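Local coordinates for protein NeuRonal IgCAM-5 (Caenorhabditis elegans, PDB 6ON6) that probably serves as a neuronal cell-surface receptor of the immunoglobulin superfamily, pairing with itself through its first Ig domain, the part described here, in cell adhesion, at residues A16-L19 against L20-V24. Residues are numbered along the deposited sequence; the frame is centred on the assembly and turned at random.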
ATOM      1  N   ALA A  16     -13.801  -6.604  13.390  1.00 21.99           N
ATOM      2  CA  ALA A  16     -13.979  -5.986  14.694  1.00 22.41           C
ATOM      3  C   ALA A  16     -15.051  -4.909  14.604  1.00 22.48           C
ATOM      4  O   ALA A  16     -15.378  -4.432  13.518  1.00 24.60           O
ATOM      5  CB  ALA A  16     -12.688  -5.329  15.163  1.00 21.22           C
ATOM      6  N   VAL A  17     -15.588  -4.526  15.764  1.00 21.90           N
ATOM      7  CA  VAL A  17     -16.510  -3.397  15.859  1.00 23.64           C
ATOM      8  C   VAL A  17     -15.986  -2.449  16.931  1.00 23.34           C
ATOM      9  O   VAL A  17     -15.229  -2.839  17.810  1.00 24.20           O
ATOM     10  CB  VAL A  17     -17.960  -3.843  16.153  1.00 26.77           C
ATOM     11  CG1 VAL A  17     -18.540  -4.588  14.996  1.00 34.49           C
ATOM     12  CG2 VAL A  17     -18.094  -4.650  17.474  1.00 27.16           C
ATOM     13  N   ALA A  18     -16.407  -1.181  16.869  1.00 23.42           N
ATOM     14  CA  ALA A  18     -15.886  -0.194  17.815  1.00 22.58           C
ATOM     15  C   ALA A  18     -16.851   0.966  17.898  1.00 25.06           C
ATOM     16  O   ALA A  18     -17.536   1.290  16.926  1.00 27.85           O
ATOM     17  CB  ALA A  18     -14.541   0.338  17.338  1.00 24.84           C
ATOM     18  N   LEU A  19     -16.894   1.582  19.073  1.00 23.62           N
ATOM     19  CA  LEU A  19     -17.528   2.892  19.225  1.00 24.97           C
ATOM     20  C   LEU A  19     -16.526   3.991  18.899  1.00 24.25           C
ATOM     21  O   LEU A  19     -15.324   3.783  18.965  1.00 23.26           O
ATOM     22  CB  LEU A  19     -18.002   3.089  20.664  1.00 23.80           C
ATOM     23  CG  LEU A  19     -19.062   2.102  21.174  1.00 26.55           C
ATOM     24  CD1 LEU A  19     -19.469   2.382  22.608  1.00 28.66           C
ATOM     25  CD2 LEU A  19     -20.259   1.885  20.277  1.00 31.35           C
ATOM     26  N   LEU A  20     -17.032   5.198  18.601  1.00 24.26           N
ATOM     27  CA  LEU A  20     -16.126   6.324  18.393  1.00 26.77           C
ATOM     28  C   LEU A  20     -15.191   6.482  19.586  1.00 23.64           C
ATOM     29  O   LEU A  20     -15.629   6.460  20.744  1.00 24.99           O
ATOM     30  CB  LEU A  20     -16.898   7.643  18.219  1.00 28.36           C
ATOM     31  CG  LEU A  20     -17.822   7.745  17.016  1.00 33.04           C
ATOM     32  CD1 LEU A  20     -18.445   9.113  16.987  1.00 31.61           C
ATOM     33  CD2 LEU A  20     -17.062   7.478  15.730  1.00 35.44           C
ATOM     34  N   GLY A  21     -13.906   6.678  19.293  1.00 21.76           N
ATOM     35  CA  GLY A  21     -12.878   6.864  20.292  1.00 20.35           C
ATOM     36  C   GLY A  21     -12.233   5.589  20.800  1.00 20.48           C
ATOM     37  O   GLY A  21     -11.241   5.672  21.526  1.00 23.35           O
ATOM     38  N   GLN A  22     -12.779   4.412  20.464  1.00 20.08           N
ATOM     39  CA  GLN A  22     -12.252   3.152  20.950  1.00 19.19           C
ATOM     40  C   GLN A  22     -10.997   2.813  20.150  1.00 19.44           C
ATOM     41  O   GLN A  22     -10.878   3.190  18.981  1.00 21.48           O
ATOM     42  CB  GLN A  22     -13.298   2.044  20.718  1.00 19.58           C
ATOM     43  CG  GLN A  22     -12.996   0.684  21.318  1.00 18.84           C
ATOM     44  CD  GLN A  22     -14.188  -0.268  21.198  1.00 20.49           C
ATOM     45  OE1 GLN A  22     -15.351   0.171  21.239  1.00 20.61           O
ATOM     46  NE2 GLN A  22     -13.910  -1.592  21.058  1.00 19.72           N
ATOM     47  N   ASP A  23     -10.052   2.103  20.779  1.00 18.22           N
ATOM     48  CA  ASP A  23      -8.891   1.594  20.043  1.00 18.88           C
ATOM     49  C   ASP A  23      -9.154   0.163  19.605  1.00 18.88           C
ATOM     50  O   ASP A  23      -9.748  -0.601  20.356  1.00 18.84           O
ATOM     51  CB  ASP A  23      -7.631   1.576  20.910  1.00 19.72           C
ATOM     52  CG  ASP A  23      -7.160   2.962  21.352  1.00 20.72           C
ATOM     53  OD1 ASP A  23      -7.625   3.996  20.844  1.00 22.70           O
ATOM     54  OD2 ASP A  23      -6.298   2.978  22.247  1.00 31.00           O
ATOM     55  N   VAL A  24      -8.674  -0.185  18.417  1.00 18.04           N
ATOM     56  CA  VAL A  24      -8.881  -1.534  17.864  1.00 18.79           C
ATOM     57  C   VAL A  24      -7.583  -2.049  17.255  1.00 18.01           C
ATOM     58  O   VAL A  24      -6.876  -1.309  16.572  1.00 20.27           O
ATOM     59  CB  VAL A  24      -9.991  -1.559  16.789  1.00 21.50           C
ATOM     60  CG1 VAL A  24     -10.096  -2.939  16.086  1.00 30.84           C
ATOM     61  CG2 VAL A  24     -11.310  -1.192  17.354  1.00 23.46           C
TER
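Val24 meets two alanines of the strand 16-19 with its two methyls: CG1 lies 3.6 Å from CB of Ala16, and CG2 is equally near, 3.6 Å, to CB of Ala18. With CG1 anti to the backbone N (chi1 173°), the valine's fork spreads along the strand and each branch finds its own alanine. Small methyls suit positions 16 and 18, since the chain doubles back close beside them; Val24 also touches Val83 and Leu107, and Val83 touches the buried Ala18 as well.

Nearer the bend the packing gives way to polar bonds. Leu19 to Gln22 form a type II beta turn, closed by Gln22 N to Leu19 O at 3.0 Å. Gly21 fits its third position, where positive phi (88°) would press a CB against the preceding carbonyl oxygen. The turn carries the chain from strand 16-19, at the edge of one sheet of the Ig sandwich and parallel to strand 101-110, into strand 24-31 of the other sheet. Ala16 and Ala18 bond to 101-110 through their backbones, while the N-H of Leu19 turns to the glutamine instead.

Gln22 has the length for this: extended beyond CG, it reaches back alongside the edge of the strand and sets OE1 3.0 Å from Leu19 N. The bond is nearly straight at the hydrogen (169°), yet the donor stands above the amide's carbonyl plane. NE2 of Gln22 makes only a loose approach to Val17 O, 3.7 Å away. This outer side is open: Val17, Leu19 and Leu20 are exposed, and Leu20, whose side chain sets off away from strand 16-19, touches Val109 of strand 101-110.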